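Local coordinates for protein 2,3-bisphosphoglycerate-independent phosphoglycerate mutase (Pyrococcus horikoshii, PDB 2ZKT) that probably interconverts 2-phosphoglycerate and 3-phosphoglycerate in glycolysis, as a metal-binding mutase of the alkaline phosphatase clan, at residues B[24-27]-B[28-32]; B[155-158]-B[159-163]; B[209-212]-B[213-216]; B[375-379]-B[380-384]; B[399-403]-B[404-408]. All blocks are in the same frame, centred on the assembly; numbering follows the deposited sequence.

How the contacts relate
The five contacts follow one another along the chain, and none nests in or crosses another. Each is a short local closure. Contact 1 starts helix 28-31 after the loop that follows strand 6-12. Contact 2 closes the hairpin between strands 152-155 and 161-166 of the four-stranded antiparallel sheet. Contact 3 ends helix 207-214, with its nearest atoms about 9 Å from contact 2. Contact 4 returns to the part that holds contact 1 and starts helix 380-383. These two touch directly: T27 meets E380, and E30 forms a salt bridge with R381. Contact 5 ends helix 396-403 beside the eight-stranded mixed sheet.

Contact 1 of 5, residues B[24-27]-B[28-32]; sequences NGLT and PLEYA
T27 sits just before helix 28-31 and its backbone meets the first turn. The backbone O of T27 accepts from Y31 N at 2.9 Å, with an almost straight N-H...O angle of 177°. E30 N also reaches T27 O, but weakly. The chain ahead of this turn is an irregular loop. L26 CA comes within 5.7 Å of Y31 CA, so the loop passes beside the first turn.

T27 and E30 form a capping box, each side chain accepting from the other's backbone N-H. T27 OG1 stands between its own backbone N and carbonyl carbon (chi1 61°) and accepts from E30 N at 3.2 Å. In return E30 OE1 accepts from T27 N at 2.9 Å, on its anti side and 24° out of the carboxylate plane. L26 lies against the same turn: its CD1 reaches Y31 CA at 3.9 Å. N24 ND2 comes to the edge of the Y31 ring, near its plane, 4.3 Å from CE1.

Both capping groups have second partners: E380 bonds T27 OG1 and R381 forms a salt bridge with E30 OE1. The box thus ties this helix start to helix 380-383. The nearby arginine would be expected to keep the E30 carboxylate ionised.

Contact 2 of 5, residues B[155-158]-B[159-163]; sequences KGMS and RGYKV
K155 pairs with V163 at the open end of a beta-hairpin, which closes through a type II' turn from S158 to Y161. The pair is antiparallel and hydrogen-bonded. K155 N donates to V163 O at 3.1 Å, and V163 N donates to K155 O at 2.7 Å. K155 O also lies beside the aliphatic chain of K162. The K155 side chain leads away from the hairpin, where its NZ makes a weak hydrogen bond to V87 O.

At G156 the chain stays close to the returning strand, its CA 3.8 Å from K162 CG. M157 turns its side chain onto that strand. A chi1 of 51° tucks its CG in close to the backbone on both sides and lays the thioether across the base of Y161. The main touch is M157 CG on Y161 CB at 3.3 Å. The chain then bends at chi3, which brings CE near Y161 as well. The sulfur makes an oblique Met-aromatic contact, 5.4 Å from the centroid of the Y161 ring and 56° off its normal. SD also packs on V163 CG2.

S158 opens the turn. Y161 N donates to its carbonyl O, whose exact place is less sure. G160 and K162 make backbone hydrogen bonds with strand 96-103, so the hairpin belongs to the four-stranded antiparallel sheet. S158 OG is hydrogen-bonded to Q131 OE1.

Contact 3 of 5, residues B[209-212]-B[213-216]; sequences NERR and RKEG
R211 and E215 carry the ionic part of this contact at the end of helix 207-214. R211 NE meets E215 OE1 in a salt bridge of 2.6 Å. R211 CG is anti to the backbone N (chi1 -176°), and the chain bends at chi3, which brings NE across the glutamate. The two groups meet obliquely, with the guanidinium and carboxylate planes 80° apart. One carboxylate oxygen, OE1, makes the bridge to R211 NE. R211 NH2 has a long, weak ion pair with E133.

The backbone bonds finish the helix. E215 N donates to R211 O at 2.8 Å. R213 N donates to N209 O, though the place of that oxygen is less sure. A Schellman motif follows, with G216 as its C-prime residue at positive phi. G216 N donates to R213 O at 3.2 Å, and K217 N bonds back to R212 O.

K214 adds loose van der Waals contact, with its CB 3.4 Å from R211 O.

R212 and N209 are buried and tie the helix to the chain that leads into strand 222-229. R212 NH2 bonds P218 O. N209 ND2 bonds A220 O, and also L203 O at the end of helix 186-203.

Contact 4 of 5, residues B[375-379]-B[380-384]; sequences TKRFG and EREAM
E382 extends CG anti to its backbone N (chi1 -159°) and then bends at chi2 (74°). This carries its carboxylate back along the loop 375-379. There E382 OE2 accepts from K376 N at 3.1 Å, with a nearly straight N-H...O angle of 167°. The donor comes from above the carboxylate plane. T375 and E382 lie alongside, running opposite ways, with T375 CB 3.7 Å from E382 CG. R377 lies across E382. Its NH2 is 4.0 Å from E382 OE1, but this oxygen is well out of the guanidinium plane and no N-H points at it. R377 NE also lies near R377 NE of the second subunit, a like charge.

The helix itself begins at G379, the N-cap residue. A383 N donates to G379 O at 2.8 Å. Just beyond, E380 and R381 turn to helix 28-31 and the loop before it.

This is a helix start whose third residue reaches back to bind the preceding loop. T372 and D373, earlier in that loop, bind the calcium ion together with E42.

Contact 5 of 5, residues B[399-403]-B[404-408]; sequences IMMDL and MNRSE
M404 folds back on the last turn of helix 396-403. Its N donates to M400 O at 2.8 Å. Its SD packs on M400 CB, and its CE lies 4.1 Å from M401 SD.

N405 turns the chain with a positive phi, in a Schellman motif. Its N donates to D402 O at 3.0 Å. A water lies within hydrogen-bonding distance of D402 O and N405 OD1 and can link them, though it has more acceptors in reach than protons to give. N405 ND2 bonds L3 O.

R406 N closes the motif on M401 O at 2.8 Å. R406 CB also touches M401 SD, and its NE bonds R5 O. S407 OG donates to D402 OD1 at 2.7 Å. D402 OD1 receives it on its anti lone pair, away from the other carboxylate oxygen.

The methionines M400, M401 and M404 face F296 of strand 296-301. M400 and M404 also reach strand 339-344, and M401 meets F238 and W242 of helix 238-242.

Contact 1 of 5, residues B[24-27]-B[28-32]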
loop_
_atom_site.group_PDB
_atom_site.type_symbol
_atom_site.label_atom_id
_atom_site.label_comp_id
_atom_site.label_asym_id
_atom_site.label_seq_id
_atom_site.Cartn_x
_atom_site.Cartn_y
_atom_site.Cartn_z
ATOM N N ASN B 24 -11.330 -4.615 2.888
ATOM C CA ASN B 24 -12.314 -4.436 1.815
ATOM C C ASN B 24 -12.239 -5.553 0.769
ATOM O O ASN B 24 -12.447 -5.309 -0.420
ATOM C CB ASN B 24 -12.108 -3.069 1.125
ATOM C CG ASN B 24 -11.952 -1.920 2.124
ATOM O OD1 ASN B 24 -12.816 -1.702 2.976
ATOM N ND2 ASN B 24 -10.843 -1.182 2.021
ATOM N N GLY B 25 -11.932 -6.772 1.214
ATOM C CA GLY B 25 -11.857 -7.896 0.291
ATOM C C GLY B 25 -10.557 -8.007 -0.487
ATOM O O GLY B 25 -10.461 -8.806 -1.417
ATOM N N LEU B 26 -9.557 -7.201 -0.123
ATOM C CA LEU B 26 -8.271 -7.246 -0.797
ATOM C C LEU B 26 -7.309 -8.060 0.043
ATOM O O LEU B 26 -7.570 -8.355 1.223
ATOM C CB LEU B 26 -7.689 -5.836 -0.979
ATOM C CG LEU B 26 -8.563 -4.758 -1.657
ATOM C CD1 LEU B 26 -7.723 -3.509 -1.868
ATOM C CD2 LEU B 26 -9.117 -5.267 -2.995
ATOM N N THR B 27 -6.200 -8.456 -0.579
ATOM C CA THR B 27 -5.170 -9.189 0.132
ATOM C C THR B 27 -4.210 -8.107 0.622
ATOM O O THR B 27 -4.226 -6.980 0.113
ATOM C CB THR B 27 -4.395 -10.118 -0.797
ATOM O OG1 THR B 27 -3.751 -9.329 -1.810
ATOM C CG2 THR B 27 -5.340 -11.148 -1.444
ATOM N N PRO B 28 -3.372 -8.428 1.625
ATOM C CA PRO B 28 -2.406 -7.453 2.156
ATOM C C PRO B 28 -1.567 -6.820 1.038
ATOM O O PRO B 28 -1.284 -5.622 1.065
ATOM C CB PRO B 28 -1.558 -8.302 3.111
ATOM C CG PRO B 28 -2.588 -9.247 3.675
ATOM C CD PRO B 28 -3.371 -9.665 2.436
ATOM N N LEU B 29 -1.175 -7.631 0.058
ATOM C CA LEU B 29 -0.365 -7.145 -1.055
ATOM C C LEU B 29 -1.119 -6.146 -1.918
ATOM O O LEU B 29 -0.538 -5.165 -2.379
ATOM C CB LEU B 29 0.108 -8.311 -1.946
ATOM C CG LEU B 29 0.746 -7.878 -3.291
ATOM C CD1 LEU B 29 1.864 -6.859 -3.061
ATOM C CD2 LEU B 29 1.289 -9.116 -4.008
ATOM N N GLU B 30 -2.410 -6.389 -2.132
ATOM C CA GLU B 30 -3.205 -5.490 -2.960
ATOM C C GLU B 30 -3.478 -4.190 -2.201
ATOM O O GLU B 30 -3.266 -3.090 -2.730
ATOM C CB GLU B 30 -4.521 -6.178 -3.376
ATOM C CG GLU B 30 -4.305 -7.375 -4.302
ATOM C CD GLU B 30 -5.534 -8.277 -4.424
ATOM O OE1 GLU B 30 -6.318 -8.361 -3.442
ATOM O OE2 GLU B 30 -5.707 -8.920 -5.497
ATOM N N TYR B 31 -3.914 -4.345 -0.946
ATOM C CA TYR B 31 -4.238 -3.238 -0.037
ATOM C C TYR B 31 -3.019 -2.333 0.221
ATOM O O TYR B 31 -3.122 -1.118 0.164
ATOM C CB TYR B 31 -4.742 -3.819 1.298
ATOM C CG TYR B 31 -5.120 -2.797 2.353
ATOM C CD1 TYR B 31 -6.359 -2.150 2.317
ATOM C CD2 TYR B 31 -4.246 -2.487 3.402
ATOM C CE1 TYR B 31 -6.720 -1.223 3.295
ATOM C CE2 TYR B 31 -4.600 -1.558 4.391
ATOM C CZ TYR B 31 -5.839 -0.931 4.329
ATOM O OH TYR B 31 -6.206 -0.010 5.300
ATOM N N ALA B 32 -1.869 -2.949 0.505
ATOM C CA ALA B 32 -0.633 -2.218 0.789
ATOM C C ALA B 32 -0.259 -1.263 -0.333
ATOM O O ALA B 32 -0.406 -1.586 -1.501
ATOM C CB ALA B 32 0.515 -3.212 1.029
#

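Contact 2 of 5, residues B[155-158]-B[159-163]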
loop_
_atom_site.group_PDB
_atom_site.type_symbol
_atom_site.label_atom_id
_atom_site.label_comp_id
_atom_site.label_asym_id
_atom_site.label_seq_id
_atom_site.Cartn_x
_atom_site.Cartn_y
_atom_site.Cartn_z
ATOM N N LYS B 155 25.071 -27.202 18.176
ATOM C CA LYS B 155 25.200 -25.754 18.234
ATOM C C LYS B 155 23.818 -25.090 18.350
ATOM O O LYS B 155 22.860 -25.501 17.690
ATOM C CB LYS B 155 25.938 -25.287 16.973
ATOM C CG LYS B 155 26.414 -23.850 16.992
ATOM C CD LYS B 155 27.285 -23.581 15.770
ATOM C CE LYS B 155 27.598 -22.102 15.631
ATOM N NZ LYS B 155 26.344 -21.325 15.418
ATOM N N GLY B 156 23.708 -24.075 19.204
ATOM C CA GLY B 156 22.429 -23.393 19.350
ATOM C C GLY B 156 22.226 -22.406 18.208
ATOM O O GLY B 156 23.206 -21.936 17.615
ATOM N N MET B 157 20.968 -22.095 17.885
ATOM C CA MET B 157 20.686 -21.144 16.809
ATOM C C MET B 157 20.000 -19.881 17.348
ATOM O O MET B 157 20.639 -18.831 17.485
ATOM C CB MET B 157 19.828 -21.809 15.717
ATOM C CG MET B 157 18.572 -22.520 16.213
ATOM S SD MET B 157 17.663 -23.352 14.871
ATOM C CE MET B 157 16.592 -22.015 14.286
ATOM N N SER B 158 18.706 -19.982 17.660
ATOM C CA SER B 158 17.949 -18.839 18.198
ATOM C C SER B 158 16.779 -19.299 19.084
ATOM O O SER B 158 16.150 -20.324 18.834
ATOM C CB SER B 158 17.377 -18.019 17.032
ATOM O OG SER B 158 18.424 -17.309 16.364
ATOM N N ARG B 159 16.509 -18.499 20.137
ATOM C CA ARG B 159 15.460 -18.866 21.095
ATOM C C ARG B 159 15.708 -20.277 21.648
ATOM O O ARG B 159 16.832 -20.661 21.939
ATOM C CB ARG B 159 14.086 -18.753 20.413
ATOM C CG ARG B 159 13.657 -17.288 20.143
ATOM C CD ARG B 159 12.138 -17.113 19.923
ATOM N NE ARG B 159 11.784 -17.460 18.533
ATOM C CZ ARG B 159 10.555 -17.128 18.053
ATOM N NH1 ARG B 159 9.662 -16.485 18.805
ATOM N NH2 ARG B 159 10.238 -17.454 16.791
ATOM N N GLY B 160 14.614 -21.049 21.821
ATOM C CA GLY B 160 14.771 -22.383 22.414
ATOM C C GLY B 160 15.197 -23.455 21.378
ATOM O O GLY B 160 15.166 -24.649 21.651
ATOM N N TYR B 161 15.603 -23.014 20.189
ATOM C CA TYR B 161 16.012 -23.936 19.131
ATOM C C TYR B 161 17.496 -24.320 19.234
ATOM O O TYR B 161 18.209 -23.858 20.129
ATOM C CB TYR B 161 15.725 -23.300 17.763
ATOM C CG TYR B 161 14.289 -22.829 17.582
ATOM C CD1 TYR B 161 13.232 -23.742 17.549
ATOM C CD2 TYR B 161 13.990 -21.466 17.439
ATOM C CE1 TYR B 161 11.907 -23.313 17.377
ATOM C CE2 TYR B 161 12.671 -21.024 17.268
ATOM C CZ TYR B 161 11.636 -21.953 17.237
ATOM O OH TYR B 161 10.331 -21.533 17.057
ATOM N N LYS B 162 17.949 -25.163 18.304
ATOM C CA LYS B 162 19.337 -25.645 18.267
ATOM C C LYS B 162 19.507 -26.601 17.065
ATOM O O LYS B 162 18.516 -26.979 16.425
ATOM C CB LYS B 162 19.660 -26.389 19.571
ATOM C CG LYS B 162 21.075 -26.946 19.650
ATOM C CD LYS B 162 21.313 -27.733 20.946
ATOM C CE LYS B 162 20.501 -29.025 20.993
ATOM N NZ LYS B 162 20.817 -29.826 22.210
ATOM N N VAL B 163 20.756 -26.989 16.772
ATOM C CA VAL B 163 21.060 -27.907 15.660
ATOM C C VAL B 163 21.961 -29.089 16.071
ATOM O O VAL B 163 23.021 -28.895 16.680
ATOM C CB VAL B 163 21.758 -27.170 14.491
ATOM C CG1 VAL B 163 22.053 -28.157 13.372
ATOM C CG2 VAL B 163 20.875 -26.039 13.977
#

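Contact 3 of 5, residues B[209-212]-B[213-216]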
loop_
_atom_site.group_PDB
_atom_site.type_symbol
_atom_site.label_atom_id
_atom_site.label_comp_id
_atom_site.label_asym_id
_atom_site.label_seq_id
_atom_site.Cartn_x
_atom_site.Cartn_y
_atom_site.Cartn_z
ATOM N N ASN B 209 19.342 -24.034 34.474
ATOM C CA ASN B 209 18.195 -24.847 34.875
ATOM C C ASN B 209 17.971 -24.799 36.391
ATOM O O ASN B 209 16.850 -24.762 36.886
ATOM C CB ASN B 209 18.452 -26.290 34.430
ATOM C CG ASN B 209 18.202 -26.412 32.948
ATOM O OD1 ASN B 209 17.303 -25.787 32.386
ATOM N ND2 ASN B 209 19.034 -27.248 32.297
ATOM N N GLU B 210 19.094 -24.842 37.135
ATOM C CA GLU B 210 19.263 -24.851 38.577
ATOM C C GLU B 210 18.688 -23.568 39.168
ATOM O O GLU B 210 17.964 -23.565 40.154
ATOM C CB GLU B 210 20.762 -24.939 38.879
ATOM C CG GLU B 210 21.296 -26.374 38.792
ATOM C CD GLU B 210 20.391 -27.292 39.582
ATOM O OE1 GLU B 210 19.923 -26.888 40.641
ATOM O OE2 GLU B 210 20.164 -28.416 39.133
ATOM N N ARG B 211 19.078 -22.443 38.546
ATOM C CA ARG B 211 18.406 -21.189 38.853
ATOM C C ARG B 211 16.928 -21.282 38.467
ATOM O O ARG B 211 16.043 -20.678 39.073
ATOM C CB ARG B 211 19.085 -20.104 38.010
ATOM C CG ARG B 211 18.549 -18.697 38.292
ATOM C CD ARG B 211 18.986 -17.696 37.205
ATOM N NE ARG B 211 17.991 -17.640 36.126
ATOM C CZ ARG B 211 18.139 -16.682 35.187
ATOM N NH1 ARG B 211 19.163 -15.845 35.243
ATOM N NH2 ARG B 211 17.242 -16.582 34.199
ATOM N N ARG B 212 16.677 -22.056 37.390
ATOM C CA ARG B 212 15.354 -22.051 36.782
ATOM C C ARG B 212 14.268 -22.703 37.658
ATOM O O ARG B 212 13.183 -22.167 37.844
ATOM C CB ARG B 212 15.447 -22.716 35.406
ATOM C CG ARG B 212 15.503 -21.672 34.286
ATOM C CD ARG B 212 15.722 -22.305 32.905
ATOM N NE ARG B 212 14.446 -22.454 32.189
ATOM C CZ ARG B 212 13.872 -21.341 31.683
ATOM N NH1 ARG B 212 14.459 -20.164 31.828
ATOM N NH2 ARG B 212 12.703 -21.432 31.031
ATOM N N ARG B 213 14.570 -23.917 38.174
ATOM C CA ARG B 213 13.587 -24.558 39.057
ATOM C C ARG B 213 13.364 -23.730 40.329
ATOM O O ARG B 213 12.272 -23.657 40.887
ATOM C CB ARG B 213 14.069 -25.970 39.421
ATOM C CG ARG B 213 13.022 -26.765 40.219
ATOM C CD ARG B 213 12.946 -28.238 39.769
ATOM N NE ARG B 213 11.585 -28.772 39.952
ATOM C CZ ARG B 213 11.468 -30.050 40.387
ATOM N NH1 ARG B 213 12.551 -30.764 40.650
ATOM N NH2 ARG B 213 10.253 -30.590 40.573
ATOM N N LYS B 214 14.465 -23.113 40.804
ATOM C CA LYS B 214 14.334 -22.192 41.926
ATOM C C LYS B 214 13.390 -21.040 41.573
ATOM O O LYS B 214 12.519 -20.655 42.347
ATOM C CB LYS B 214 15.722 -21.640 42.270
ATOM C CG LYS B 214 15.683 -20.663 43.454
ATOM C CD LYS B 214 17.042 -19.993 43.706
ATOM C CE LYS B 214 17.610 -19.316 42.451
ATOM N NZ LYS B 214 18.960 -18.824 42.728
ATOM N N GLU B 215 13.542 -20.428 40.395
ATOM C CA GLU B 215 12.687 -19.299 40.003
ATOM C C GLU B 215 11.294 -19.734 39.534
ATOM O O GLU B 215 10.507 -18.908 39.054
ATOM C CB GLU B 215 13.364 -18.470 38.900
ATOM C CG GLU B 215 14.535 -17.621 39.385
ATOM C CD GLU B 215 15.119 -16.747 38.282
ATOM O OE1 GLU B 215 15.686 -17.310 37.318
ATOM O OE2 GLU B 215 15.005 -15.501 38.379
ATOM N N GLY B 216 10.998 -21.029 39.673
ATOM C CA GLY B 216 9.699 -21.555 39.269
ATOM C C GLY B 216 9.475 -21.648 37.764
ATOM O O GLY B 216 8.358 -21.927 37.314
#

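Contact 4 of 5, residues B[375-379]-B[380-384]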
loop_
_atom_site.group_PDB
_atom_site.type_symbol
_atom_site.label_atom_id
_atom_site.label_comp_id
_atom_site.label_asym_id
_atom_site.label_seq_id
_atom_site.Cartn_x
_atom_site.Cartn_y
_atom_site.Cartn_z
ATOM N N THR B 375 -0.914 -5.804 -17.546
ATOM C CA THR B 375 -1.217 -5.686 -16.124
ATOM C C THR B 375 -0.674 -4.315 -15.671
ATOM O O THR B 375 0.350 -3.838 -16.194
ATOM C CB THR B 375 -0.530 -6.800 -15.287
ATOM O OG1 THR B 375 0.878 -6.813 -15.573
ATOM C CG2 THR B 375 -1.128 -8.170 -15.597
ATOM N N LYS B 376 -1.348 -3.696 -14.700
ATOM C CA LYS B 376 -0.957 -2.370 -14.208
ATOM C C LYS B 376 -0.389 -2.336 -12.788
ATOM O O LYS B 376 0.486 -1.518 -12.499
ATOM C CB LYS B 376 -2.158 -1.411 -14.289
ATOM C CG LYS B 376 -2.692 -1.180 -15.701
ATOM C CD LYS B 376 -1.627 -0.553 -16.601
ATOM C CE LYS B 376 -2.167 -0.276 -18.006
ATOM N NZ LYS B 376 -1.132 0.339 -18.911
ATOM N N ARG B 377 -0.888 -3.199 -11.899
ATOM C CA ARG B 377 -0.401 -3.245 -10.517
ATOM C C ARG B 377 0.037 -4.649 -10.118
ATOM O O ARG B 377 -0.228 -5.622 -10.834
ATOM C CB ARG B 377 -1.481 -2.768 -9.539
ATOM C CG ARG B 377 -1.715 -1.267 -9.546
ATOM C CD ARG B 377 -2.795 -0.891 -8.539
ATOM N NE ARG B 377 -4.014 -1.668 -8.758
ATOM C CZ ARG B 377 -4.767 -1.588 -9.856
ATOM N NH1 ARG B 377 -4.430 -0.756 -10.842
ATOM N NH2 ARG B 377 -5.853 -2.354 -9.974
ATOM N N PHE B 378 0.705 -4.761 -8.970
ATOM C CA PHE B 378 1.168 -6.067 -8.507
ATOM C C PHE B 378 0.239 -6.610 -7.428
ATOM O O PHE B 378 0.188 -6.088 -6.319
ATOM C CB PHE B 378 2.612 -5.980 -7.978
ATOM C CG PHE B 378 3.231 -7.329 -7.667
ATOM C CD1 PHE B 378 3.156 -8.381 -8.596
ATOM C CD2 PHE B 378 3.882 -7.555 -6.451
ATOM C CE1 PHE B 378 3.715 -9.635 -8.322
ATOM C CE2 PHE B 378 4.452 -8.812 -6.161
ATOM C CZ PHE B 378 4.366 -9.859 -7.102
ATOM N N GLY B 379 -0.504 -7.662 -7.766
ATOM C CA GLY B 379 -1.425 -8.260 -6.811
ATOM C C GLY B 379 -1.893 -9.625 -7.292
ATOM O O GLY B 379 -1.767 -9.948 -8.479
ATOM N N GLU B 380 -2.447 -10.423 -6.382
ATOM C CA GLU B 380 -2.906 -11.758 -6.745
ATOM C C GLU B 380 -3.945 -11.765 -7.873
ATOM O O GLU B 380 -3.836 -12.575 -8.800
ATOM C CB GLU B 380 -3.455 -12.501 -5.515
ATOM C CG GLU B 380 -2.370 -12.867 -4.499
ATOM C CD GLU B 380 -2.195 -11.810 -3.407
ATOM O OE1 GLU B 380 -2.325 -10.599 -3.705
ATOM O OE2 GLU B 380 -1.926 -12.199 -2.242
ATOM N N ARG B 381 -4.945 -10.878 -7.817
ATOM C CA ARG B 381 -5.948 -10.867 -8.876
ATOM C C ARG B 381 -5.371 -10.403 -10.212
ATOM O O ARG B 381 -5.797 -10.861 -11.275
ATOM C CB ARG B 381 -7.174 -10.009 -8.479
ATOM C CG ARG B 381 -8.362 -10.866 -7.958
ATOM C CD ARG B 381 -7.963 -11.705 -6.733
ATOM N NE ARG B 381 -7.827 -10.891 -5.522
ATOM C CZ ARG B 381 -8.850 -10.505 -4.754
ATOM N NH1 ARG B 381 -10.092 -10.861 -5.061
ATOM N NH2 ARG B 381 -8.640 -9.746 -3.690
ATOM N N GLU B 382 -4.381 -9.510 -10.150
ATOM C CA GLU B 382 -3.729 -9.005 -11.353
ATOM C C GLU B 382 -2.851 -10.136 -11.949
ATOM O O GLU B 382 -2.824 -10.348 -13.166
ATOM C CB GLU B 382 -2.873 -7.781 -10.980
ATOM C CG GLU B 382 -2.530 -6.836 -12.136
ATOM C CD GLU B 382 -3.710 -5.969 -12.592
ATOM O OE1 GLU B 382 -4.651 -5.759 -11.797
ATOM O OE2 GLU B 382 -3.686 -5.477 -13.738
ATOM N N ALA B 383 -2.153 -10.871 -11.082
ATOM C CA ALA B 383 -1.297 -11.962 -11.537
ATOM C C ALA B 383 -2.121 -13.049 -12.226
ATOM O O ALA B 383 -1.654 -13.787 -13.085
ATOM C CB ALA B 383 -0.586 -12.541 -10.311
ATOM N N MET B 384 -3.392 -13.160 -11.786
ATOM C CA MET B 384 -4.309 -14.098 -12.424
ATOM C C MET B 384 -4.531 -13.744 -13.904
ATOM O O MET B 384 -5.026 -14.535 -14.699
ATOM C CB MET B 384 -5.652 -14.030 -11.678
ATOM C CG MET B 384 -5.716 -14.933 -10.437
ATOM S SD MET B 384 -7.258 -14.714 -9.526
ATOM C CE MET B 384 -6.549 -14.430 -7.892
#

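Contact 5 of 5, residues B[399-403]-B[404-408]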
loop_
_atom_site.group_PDB
_atom_site.type_symbol
_atom_site.label_atom_id
_atom_site.label_comp_id
_atom_site.label_asym_id
_atom_site.label_seq_id
_atom_site.Cartn_x
_atom_site.Cartn_y
_atom_site.Cartn_z
ATOM N N ILE B 399 13.378 -19.211 -16.874
ATOM C CA ILE B 399 12.836 -18.083 -17.631
ATOM C C ILE B 399 13.712 -16.831 -17.407
ATOM O O ILE B 399 13.904 -16.024 -18.324
ATOM C CB ILE B 399 11.361 -17.797 -17.215
ATOM C CG1 ILE B 399 10.453 -18.898 -17.779
ATOM C CG2 ILE B 399 10.914 -16.423 -17.701
ATOM C CD1 ILE B 399 9.016 -18.827 -17.245
ATOM N N MET B 400 14.237 -16.669 -16.189
ATOM C CA MET B 400 15.095 -15.515 -15.907
ATOM C C MET B 400 16.390 -15.679 -16.677
ATOM O O MET B 400 16.874 -14.733 -17.299
ATOM C CB MET B 400 15.434 -15.406 -14.418
ATOM C CG MET B 400 14.359 -14.802 -13.578
ATOM S SD MET B 400 14.831 -14.780 -11.854
ATOM C CE MET B 400 15.712 -13.206 -11.761
ATOM N N MET B 401 16.945 -16.890 -16.631
ATOM C CA MET B 401 18.202 -17.173 -17.315
ATOM C C MET B 401 18.070 -16.965 -18.815
ATOM O O MET B 401 19.008 -16.499 -19.463
ATOM C CB MET B 401 18.678 -18.602 -17.004
ATOM C CG MET B 401 19.263 -18.769 -15.588
ATOM S SD MET B 401 20.785 -17.806 -15.328
ATOM C CE MET B 401 20.898 -17.770 -13.518
ATOM N N ASP B 402 16.895 -17.282 -19.359
ATOM C CA ASP B 402 16.671 -17.104 -20.794
ATOM C C ASP B 402 16.591 -15.613 -21.147
ATOM O O ASP B 402 17.117 -15.159 -22.158
ATOM C CB ASP B 402 15.382 -17.838 -21.206
ATOM C CG ASP B 402 15.198 -17.790 -22.728
ATOM O OD1 ASP B 402 16.106 -18.226 -23.440
ATOM O OD2 ASP B 402 14.145 -17.357 -23.189
ATOM N N LEU B 403 15.883 -14.840 -20.283
ATOM C CA LEU B 403 15.814 -13.401 -20.521
ATOM C C LEU B 403 17.203 -12.760 -20.387
ATOM O O LEU B 403 17.510 -11.720 -20.962
ATOM C CB LEU B 403 14.882 -12.769 -19.484
ATOM C CG LEU B 403 13.391 -13.060 -19.740
ATOM C CD1 LEU B 403 12.541 -12.803 -18.495
ATOM C CD2 LEU B 403 12.787 -12.187 -20.850
ATOM N N MET B 404 18.040 -13.417 -19.539
ATOM C CA MET B 404 19.416 -12.950 -19.329
ATOM C C MET B 404 20.360 -13.455 -20.436
ATOM O O MET B 404 21.556 -13.200 -20.422
ATOM C CB MET B 404 19.911 -13.496 -17.975
ATOM C CG MET B 404 19.334 -12.780 -16.740
ATOM S SD MET B 404 19.296 -13.835 -15.270
ATOM C CE MET B 404 21.040 -13.782 -14.814
ATOM N N ASN B 405 19.800 -14.182 -21.406
ATOM C CA ASN B 405 20.571 -14.735 -22.524
ATOM C C ASN B 405 21.667 -15.690 -22.048
ATOM O O ASN B 405 22.747 -15.760 -22.639
ATOM C CB ASN B 405 21.192 -13.603 -23.365
ATOM C CG ASN B 405 20.139 -12.764 -24.075
ATOM O OD1 ASN B 405 19.144 -13.297 -24.585
ATOM N ND2 ASN B 405 20.350 -11.450 -24.120
ATOM N N ARG B 406 21.381 -16.423 -20.975
ATOM C CA ARG B 406 22.334 -17.370 -20.417
ATOM C C ARG B 406 21.831 -18.802 -20.557
ATOM O O ARG B 406 22.355 -19.719 -19.923
ATOM C CB ARG B 406 22.593 -17.042 -18.938
ATOM C CG ARG B 406 23.344 -15.721 -18.733
ATOM C CD ARG B 406 23.499 -15.372 -17.247
ATOM N NE ARG B 406 24.081 -14.037 -17.084
ATOM C CZ ARG B 406 25.378 -13.758 -17.214
ATOM N NH1 ARG B 406 26.247 -14.726 -17.491
ATOM N NH2 ARG B 406 25.793 -12.498 -17.110
ATOM N N SER B 407 20.819 -18.991 -21.405
ATOM C CA SER B 407 20.244 -20.316 -21.640
ATOM C C SER B 407 20.871 -21.031 -22.845
ATOM O O SER B 407 21.184 -20.412 -23.873
ATOM C CB SER B 407 18.740 -20.198 -21.873
ATOM O OG SER B 407 18.476 -19.340 -22.978
ATOM N N GLU B 408 21.035 -22.348 -22.712
ATOM C CA GLU B 408 21.597 -23.166 -23.779
ATOM C C GLU B 408 20.488 -24.042 -24.362
ATOM O O GLU B 408 19.695 -24.635 -23.624
ATOM C CB GLU B 408 22.736 -24.043 -23.234
ATOM C CG GLU B 408 23.973 -23.253 -22.827
ATOM C CD GLU B 408 25.068 -24.136 -22.251
ATOM O OE1 GLU B 408 24.873 -24.703 -21.149
ATOM O OE2 GLU B 408 26.127 -24.268 -22.906
HETATM O O HOH W 1 18.119 -16.129 -24.649
#